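PDB 1XDI: NAD(P)H dehydrogenase (quinone) from Mycobacterium tuberculosis, which catalyses the reduction of quinones such as menadione to quinols by NADH or NADPH, using one FAD per subunit of a homotetramer. Local coordinates for residues V377-R387 with H399-S409; P207-V217 with V238-A246. All coordinates share one frame; numbering follows the deposited sequence.

Contact 1: V377-R387 with H399-S409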
# COMPACT_ATOMS: atom_id res chain seq x y z
N VAL A 377 -3.04 -9.41 -21.50
CA VAL A 377 -2.77 -8.55 -20.37
C VAL A 377 -2.28 -7.17 -20.89
O VAL A 377 -1.41 -7.08 -21.78
CB VAL A 377 -1.75 -9.18 -19.39
CG1 VAL A 377 -1.48 -8.21 -18.30
CG2 VAL A 377 -2.29 -10.43 -18.78
N ALA A 378 -2.86 -6.10 -20.35
CA ALA A 378 -2.51 -4.75 -20.80
C ALA A 378 -1.30 -4.28 -20.06
O ALA A 378 -1.46 -3.70 -18.98
CB ALA A 378 -3.67 -3.81 -20.56
N ALA A 379 -0.11 -4.47 -20.63
CA ALA A 379 1.10 -4.07 -19.92
C ALA A 379 2.22 -3.43 -20.72
O ALA A 379 2.27 -3.54 -21.93
CB ALA A 379 1.65 -5.27 -19.18
N ARG A 380 3.14 -2.77 -20.01
CA ARG A 380 4.32 -2.13 -20.59
C ARG A 380 5.46 -3.09 -20.26
O ARG A 380 5.46 -3.68 -19.21
CB ARG A 380 4.58 -0.78 -19.94
CG ARG A 380 4.66 0.39 -20.89
CD ARG A 380 4.85 1.69 -20.13
NE ARG A 380 3.67 2.07 -19.37
CZ ARG A 380 3.70 2.42 -18.09
NH1 ARG A 380 4.85 2.41 -17.43
NH2 ARG A 380 2.61 2.83 -17.46
N THR A 381 6.42 -3.25 -21.15
CA THR A 381 7.52 -4.16 -20.94
C THR A 381 8.88 -3.55 -21.32
O THR A 381 8.97 -2.70 -22.17
CB THR A 381 7.34 -5.38 -21.84
OG1 THR A 381 7.98 -5.13 -23.10
CG2 THR A 381 5.87 -5.65 -22.11
N ILE A 382 9.95 -4.05 -20.73
CA ILE A 382 11.28 -3.57 -21.10
C ILE A 382 12.28 -4.69 -20.95
O ILE A 382 12.12 -5.55 -20.11
CB ILE A 382 11.68 -2.39 -20.23
CG1 ILE A 382 13.10 -1.95 -20.55
CG2 ILE A 382 11.55 -2.77 -18.77
CD1 ILE A 382 13.35 -0.55 -20.06
N MET A 383 13.29 -4.73 -21.79
CA MET A 383 14.32 -5.73 -21.65
C MET A 383 15.63 -4.98 -21.60
O MET A 383 16.07 -4.36 -22.55
CB MET A 383 14.36 -6.72 -22.78
CG MET A 383 15.71 -7.35 -22.87
SD MET A 383 15.67 -8.88 -23.80
CE MET A 383 16.21 -8.35 -25.39
N LEU A 384 16.26 -5.04 -20.45
CA LEU A 384 17.51 -4.34 -20.30
C LEU A 384 18.73 -5.30 -20.26
O LEU A 384 18.87 -6.11 -19.36
CB LEU A 384 17.39 -3.50 -19.05
CG LEU A 384 18.64 -2.85 -18.58
CD1 LEU A 384 19.25 -2.02 -19.67
CD2 LEU A 384 18.23 -2.00 -17.39
N PRO A 385 19.58 -5.27 -21.30
CA PRO A 385 20.74 -6.15 -21.28
C PRO A 385 21.49 -5.87 -20.00
O PRO A 385 21.33 -4.78 -19.45
CB PRO A 385 21.53 -5.67 -22.46
CG PRO A 385 20.44 -5.37 -23.44
CD PRO A 385 19.40 -4.65 -22.61
N LEU A 386 22.26 -6.84 -19.49
CA LEU A 386 23.04 -6.62 -18.27
C LEU A 386 24.48 -6.20 -18.60
O LEU A 386 25.21 -5.71 -17.72
CB LEU A 386 23.09 -7.88 -17.39
CG LEU A 386 21.88 -8.06 -16.46
CD1 LEU A 386 21.73 -9.47 -15.88
CD2 LEU A 386 22.05 -7.02 -15.41
N ARG A 387 24.89 -6.33 -19.86
CA ARG A 387 26.27 -6.06 -20.13
C ARG A 387 26.74 -4.67 -19.95
O ARG A 387 27.95 -4.44 -19.79
CB ARG A 387 26.72 -6.63 -21.46
CG ARG A 387 26.18 -6.06 -22.69
CD ARG A 387 26.41 -7.16 -23.65
NE ARG A 387 26.63 -6.76 -25.03
CZ ARG A 387 26.93 -7.62 -26.00
NH1 ARG A 387 27.05 -8.92 -25.77
NH2 ARG A 387 27.16 -7.15 -27.21
N HIS A 399 25.59 -11.93 -21.97
CA HIS A 399 24.30 -12.18 -22.54
C HIS A 399 23.16 -12.15 -21.54
O HIS A 399 22.00 -12.47 -21.89
CB HIS A 399 24.35 -13.52 -23.25
CG HIS A 399 25.47 -13.61 -24.23
ND1 HIS A 399 25.41 -13.03 -25.47
CD2 HIS A 399 26.68 -14.21 -24.15
CE1 HIS A 399 26.54 -13.26 -26.11
NE2 HIS A 399 27.32 -13.98 -25.34
N GLY A 400 23.48 -11.72 -20.31
CA GLY A 400 22.45 -11.63 -19.30
C GLY A 400 21.55 -10.44 -19.53
O GLY A 400 21.88 -9.53 -20.32
N PHE A 401 20.40 -10.42 -18.85
CA PHE A 401 19.46 -9.29 -18.99
C PHE A 401 18.38 -9.30 -17.94
O PHE A 401 18.15 -10.29 -17.29
CB PHE A 401 18.80 -9.28 -20.40
CG PHE A 401 17.84 -10.45 -20.65
CD1 PHE A 401 16.61 -10.50 -20.04
CD2 PHE A 401 18.17 -11.45 -21.51
CE1 PHE A 401 15.73 -11.54 -20.27
CE2 PHE A 401 17.29 -12.48 -21.75
CZ PHE A 401 16.09 -12.53 -21.13
N VAL A 402 17.69 -8.18 -17.80
CA VAL A 402 16.57 -8.06 -16.89
C VAL A 402 15.38 -7.57 -17.64
O VAL A 402 15.47 -6.58 -18.34
CB VAL A 402 16.83 -7.07 -15.79
CG1 VAL A 402 15.56 -6.86 -14.96
CG2 VAL A 402 17.97 -7.57 -14.97
N LYS A 403 14.27 -8.30 -17.51
CA LYS A 403 12.95 -7.96 -18.10
C LYS A 403 11.95 -7.65 -16.98
O LYS A 403 11.73 -8.45 -16.11
CB LYS A 403 12.35 -9.13 -18.92
CG LYS A 403 12.69 -9.20 -20.43
CD LYS A 403 11.80 -10.24 -21.16
CE LYS A 403 12.30 -10.53 -22.60
NZ LYS A 403 11.58 -11.64 -23.35
N ILE A 404 11.32 -6.50 -17.02
CA ILE A 404 10.31 -6.18 -16.02
C ILE A 404 9.00 -5.84 -16.76
O ILE A 404 9.04 -5.16 -17.79
CB ILE A 404 10.82 -5.01 -15.16
CG1 ILE A 404 11.44 -5.58 -13.88
CG2 ILE A 404 9.72 -4.03 -14.85
CD1 ILE A 404 12.29 -4.53 -13.13
N PHE A 405 7.86 -6.34 -16.28
CA PHE A 405 6.55 -6.07 -16.94
C PHE A 405 5.61 -5.31 -16.03
O PHE A 405 5.51 -5.64 -14.86
CB PHE A 405 5.79 -7.34 -17.33
CG PHE A 405 6.58 -8.30 -18.11
CD1 PHE A 405 7.40 -7.87 -19.15
CD2 PHE A 405 6.55 -9.64 -17.77
CE1 PHE A 405 8.21 -8.77 -19.86
CE2 PHE A 405 7.33 -10.57 -18.44
CZ PHE A 405 8.17 -10.13 -19.50
N CYS A 406 4.87 -4.35 -16.55
CA CYS A 406 3.98 -3.64 -15.67
C CYS A 406 2.66 -3.18 -16.21
O CYS A 406 2.50 -2.92 -17.40
CB CYS A 406 4.68 -2.43 -15.02
SG CYS A 406 4.87 -0.98 -16.07
N ARG A 407 1.71 -3.08 -15.30
CA ARG A 407 0.40 -2.62 -15.63
C ARG A 407 0.50 -1.28 -16.42
O ARG A 407 1.33 -0.42 -16.10
CB ARG A 407 -0.36 -2.44 -14.34
CG ARG A 407 -1.81 -2.73 -14.48
CD ARG A 407 -2.04 -4.21 -14.72
NE ARG A 407 -1.94 -4.96 -13.49
CZ ARG A 407 -2.30 -6.24 -13.39
NH1 ARG A 407 -2.78 -6.88 -14.47
NH2 ARG A 407 -2.18 -6.88 -12.23
N ARG A 408 -0.33 -1.13 -17.46
CA ARG A 408 -0.37 0.05 -18.35
C ARG A 408 -0.59 1.38 -17.67
O ARG A 408 0.17 2.32 -17.84
CB ARG A 408 -1.49 -0.12 -19.36
CG ARG A 408 -1.13 -0.90 -20.56
CD ARG A 408 -0.87 0.05 -21.70
NE ARG A 408 -0.34 -0.67 -22.85
CZ ARG A 408 0.44 -0.11 -23.79
NH1 ARG A 408 0.76 1.19 -23.71
NH2 ARG A 408 0.93 -0.86 -24.77
N SER A 409 -1.68 1.46 -16.94
CA SER A 409 -2.04 2.68 -16.25
C SER A 409 -1.33 2.83 -14.91
O SER A 409 -0.48 3.72 -14.73
CB SER A 409 -3.55 2.70 -16.05
OG SER A 409 -4.03 1.41 -15.67
O HOH W 1 23.95 -8.59 -21.35

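Contact 2: P207-V217 with V238-A246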
# COMPACT_ATOMS: atom_id res chain seq x y z
N PRO A 207 30.58 -35.26 -23.30
CA PRO A 207 29.82 -35.14 -24.55
C PRO A 207 28.38 -35.53 -24.26
O PRO A 207 28.14 -36.51 -23.55
CB PRO A 207 30.53 -36.13 -25.46
CG PRO A 207 31.96 -35.96 -25.03
CD PRO A 207 31.81 -36.02 -23.52
N VAL A 208 27.43 -34.80 -24.82
CA VAL A 208 26.02 -35.06 -24.54
C VAL A 208 25.16 -35.08 -25.80
O VAL A 208 25.33 -34.28 -26.71
CB VAL A 208 25.50 -33.96 -23.57
CG1 VAL A 208 24.06 -34.18 -23.17
CG2 VAL A 208 26.39 -33.94 -22.38
N THR A 209 24.25 -36.03 -25.86
CA THR A 209 23.37 -36.12 -27.00
C THR A 209 21.97 -36.14 -26.42
O THR A 209 21.61 -37.03 -25.66
CB THR A 209 23.68 -37.38 -27.78
OG1 THR A 209 25.04 -37.31 -28.23
CG2 THR A 209 22.75 -37.54 -28.99
N VAL A 210 21.18 -35.14 -26.74
CA VAL A 210 19.83 -35.08 -26.19
C VAL A 210 18.80 -35.61 -27.19
O VAL A 210 18.90 -35.38 -28.42
CB VAL A 210 19.40 -33.60 -25.84
CG1 VAL A 210 18.20 -33.62 -24.94
CG2 VAL A 210 20.53 -32.83 -25.23
N VAL A 211 17.83 -36.37 -26.66
CA VAL A 211 16.73 -36.84 -27.46
C VAL A 211 15.58 -36.09 -26.85
O VAL A 211 14.94 -36.54 -25.92
CB VAL A 211 16.49 -38.36 -27.35
CG1 VAL A 211 15.23 -38.75 -28.17
CG2 VAL A 211 17.74 -39.13 -27.88
N ALA A 212 15.35 -34.90 -27.40
CA ALA A 212 14.30 -33.99 -26.95
C ALA A 212 12.92 -34.19 -27.61
O ALA A 212 12.85 -34.38 -28.83
CB ALA A 212 14.77 -32.56 -27.22
N SER A 213 11.84 -34.09 -26.84
CA SER A 213 10.49 -34.21 -27.40
C SER A 213 10.13 -32.90 -28.05
O SER A 213 9.37 -32.86 -29.00
CB SER A 213 9.45 -34.50 -26.35
OG SER A 213 10.05 -34.81 -25.11
N GLN A 214 10.68 -31.82 -27.54
CA GLN A 214 10.34 -30.54 -28.10
C GLN A 214 11.43 -30.00 -29.03
O GLN A 214 12.36 -30.72 -29.40
CB GLN A 214 10.04 -29.56 -26.95
CG GLN A 214 8.54 -29.40 -26.60
CD GLN A 214 7.79 -30.74 -26.45
OE1 GLN A 214 8.22 -31.62 -25.72
NE2 GLN A 214 6.66 -30.87 -27.14
N ASP A 215 11.29 -28.73 -29.39
CA ASP A 215 12.20 -27.97 -30.22
C ASP A 215 13.58 -27.72 -29.63
O ASP A 215 14.56 -27.55 -30.34
CB ASP A 215 11.59 -26.62 -30.44
CG ASP A 215 11.21 -26.41 -31.82
OD1 ASP A 215 11.33 -27.39 -32.57
OD2 ASP A 215 10.81 -25.29 -32.17
N HIS A 216 13.62 -27.60 -28.31
CA HIS A 216 14.85 -27.28 -27.59
C HIS A 216 15.18 -28.26 -26.49
O HIS A 216 14.31 -28.98 -26.00
CB HIS A 216 14.72 -25.91 -26.90
CG HIS A 216 14.37 -24.76 -27.81
ND1 HIS A 216 13.26 -24.75 -28.63
CD2 HIS A 216 14.96 -23.55 -27.96
CE1 HIS A 216 13.18 -23.58 -29.25
NE2 HIS A 216 14.20 -22.84 -28.85
N VAL A 217 16.44 -28.24 -26.09
CA VAL A 217 16.88 -29.07 -24.98
C VAL A 217 16.08 -28.57 -23.80
O VAL A 217 15.52 -29.35 -23.04
CB VAL A 217 18.33 -28.82 -24.62
CG1 VAL A 217 18.64 -29.53 -23.29
CG2 VAL A 217 19.24 -29.28 -25.73
N VAL A 238 26.68 -29.30 -27.47
CA VAL A 238 25.66 -30.27 -27.12
C VAL A 238 24.96 -30.68 -28.42
O VAL A 238 24.65 -29.84 -29.29
CB VAL A 238 24.65 -29.67 -26.13
CG1 VAL A 238 23.52 -30.65 -25.90
CG2 VAL A 238 25.40 -29.26 -24.81
N ARG A 239 24.74 -31.98 -28.57
CA ARG A 239 24.13 -32.61 -29.74
C ARG A 239 22.65 -32.86 -29.43
O ARG A 239 22.36 -33.37 -28.36
CB ARG A 239 24.81 -33.99 -29.96
CG ARG A 239 25.71 -34.23 -31.18
CD ARG A 239 26.46 -35.56 -31.04
NE ARG A 239 27.91 -35.44 -30.74
CZ ARG A 239 28.53 -36.12 -29.77
NH1 ARG A 239 27.86 -36.94 -29.00
NH2 ARG A 239 29.85 -36.03 -29.60
N LEU A 240 21.73 -32.53 -30.33
CA LEU A 240 20.33 -32.88 -30.02
C LEU A 240 19.53 -33.38 -31.22
O LEU A 240 19.74 -32.93 -32.33
CB LEU A 240 19.55 -31.72 -29.38
CG LEU A 240 19.06 -30.63 -30.34
CD1 LEU A 240 18.12 -29.67 -29.76
CD2 LEU A 240 20.28 -29.91 -30.82
N PHE A 241 18.64 -34.35 -30.98
CA PHE A 241 17.71 -34.84 -32.01
C PHE A 241 16.42 -34.15 -31.55
O PHE A 241 15.87 -34.53 -30.50
CB PHE A 241 17.46 -36.36 -31.95
CG PHE A 241 18.64 -37.23 -32.31
CD1 PHE A 241 19.12 -37.28 -33.60
CD2 PHE A 241 19.24 -38.03 -31.33
CE1 PHE A 241 20.17 -38.11 -33.92
CE2 PHE A 241 20.29 -38.87 -31.63
CZ PHE A 241 20.76 -38.92 -32.92
N LYS A 242 15.92 -33.16 -32.29
CA LYS A 242 14.67 -32.48 -31.91
C LYS A 242 13.50 -33.39 -32.22
O LYS A 242 13.61 -34.22 -33.10
CB LYS A 242 14.41 -31.19 -32.72
CG LYS A 242 15.38 -30.04 -32.48
CD LYS A 242 15.70 -29.37 -33.81
CE LYS A 242 16.37 -28.05 -33.63
NZ LYS A 242 15.31 -27.02 -33.81
N ASN A 243 12.40 -33.19 -31.51
CA ASN A 243 11.15 -33.92 -31.70
C ASN A 243 11.22 -35.41 -31.82
O ASN A 243 10.67 -36.00 -32.74
CB ASN A 243 10.42 -33.36 -32.92
CG ASN A 243 10.23 -31.87 -32.85
OD1 ASN A 243 9.84 -31.32 -31.80
ND2 ASN A 243 10.50 -31.19 -33.95
N ALA A 244 11.89 -36.04 -30.89
CA ALA A 244 11.99 -37.47 -30.94
C ALA A 244 11.74 -37.99 -29.55
O ALA A 244 12.01 -37.31 -28.55
CB ALA A 244 13.35 -37.88 -31.45
N ARG A 245 11.17 -39.19 -29.48
CA ARG A 245 10.89 -39.84 -28.22
C ARG A 245 11.66 -41.16 -28.25
O ARG A 245 11.85 -41.78 -29.32
CB ARG A 245 9.40 -40.12 -28.06
CG ARG A 245 8.41 -38.94 -28.28
CD ARG A 245 6.94 -39.38 -27.90
NE ARG A 245 5.88 -38.44 -28.30
CZ ARG A 245 4.57 -38.61 -28.06
NH1 ARG A 245 4.15 -39.70 -27.40
NH2 ARG A 245 3.67 -37.70 -28.49
N ALA A 246 12.13 -41.61 -27.10
CA ALA A 246 12.85 -42.85 -27.08
C ALA A 246 11.88 -44.04 -27.04
O ALA A 246 11.15 -44.23 -26.07
CB ALA A 246 13.77 -42.88 -25.90

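Contact 1: V377-R387 with H399-S409
A379 to P385 runs antiparallel to F401 to R407, with axes approaching to 4.5 Å and with R380, I382 and L384 forming hydrogen-bonded pairs with C406, I404 and V402. This is the edge of the antiparallel sheet in the dimerisation domain of the pyridine nucleotide-disulphide oxidoreductases: within the chain 379-385 is an outermost strand, while 401-407 is bonded along its other flank to strand 413-420. L384 N bonds V402 O at 2.7 Å. The bonds of the I382 and I404 pair are longer, with I382 N 3.3 Å from I404 O, and the return bond from I404 N is weak.

Side chains sort onto two faces. On the one carrying T381, M383, K403 and F405, a Met-aromatic contact forms: M383 SD stands 4.1 Å from the F401 ring centroid and 9° off the ring normal, over the centre of one face. CG of M383 lies opposite the backbone N (chi1 158°), which carries the thioether across to that ring. The K403 chain crosses M383 at a slant, its CE 3.9 Å from M383 SD, before its NZ forms salt bridges with D224 and D222. Farther along, T381 CB approaches F405 CD1 obliquely.

The other face, bearing R380, I382 and C406, lies partly under helix 454-464, whose L464 touches R380 and C406. C406 SG sits over one face of the R380 guanidinium, 3.7 Å from NH1, while NH2 is directed at R408 O in a bond modelled too short to be taken literally. At the opposite end of the ladder L386 CD2 meets V402 CG2, and L386 N bonds G400 O at 2.8 Å from well above that carbonyl's plane.

Contact 2: P207-V217 with V238-A246
V208 to V211 and R239 to F241 lie side by side as parallel strands, 18° apart in direction, in a beta-alpha-beta crossover whose connecting helix is 223-235. Their sheet belongs to a Rossmann-type domain, and 239-241 is an outermost strand of it within the chain. The bonds alternate as parallel pairing requires: V208 O takes R239 N, R239 O takes V210 N, and V210 O takes F241 N.

R239 shows how a long side chain on an outer strand can follow its neighbour to the tip. Its CB lies 3.3 Å from V208 O. Farther out, CD comes within 3.6 Å of T209 OG1. The chain bends at chi3 (-107°), and NH1 ends 2.9 Å from the same OG1, which stands at the guanidinium edge and is hydrogen-bonded to H184. NH2 finishes 4.2 Å from P207 CB. On the same face F241 CD2 meets V211 CG2 at 3.9 Å, with the methyl at the ring edge, and M260 of strand 256-260 also packs on F241.

On the reverse face V210 CG2 touches V238 CG1 at 3.8 Å, and V217 CG2 reaches L240 CD1. Beyond the strands the two segments remain joined: A244 N bonds A212 O at 2.8 Å, and N243 N reaches Q214 O from above the carbonyl plane.

D215 OD1 and K242 NZ, 4.2 Å apart, are too distant for a salt bridge. With six backbone hydrogen bonds and several apolar contacts against that one charge pair, cohesion probably comes mainly from the backbone and the apolar side chains.

How the contacts relate
Contact 2 precedes contact 1 along the chain and belongs to a different family region: the strands of 207-217 and 238-246 lie in a Rossmann-type sheet, those of 377-387 and 399-409 in the dimerisation domain. Their centres are 31 Å apart and their nearest atoms about 13 Å, so they do not touch. Helix 223-235 lies against both. Its D224 and V228 meet F401 of contact 1, while F233 packs on V217 and V238 of contact 2. Neither contact forms the flavin site. The V217 side chain is about 14 Å from a bound FAD, and the L386 side chain about 12 Å from that of Y450, an FAD-binding residue.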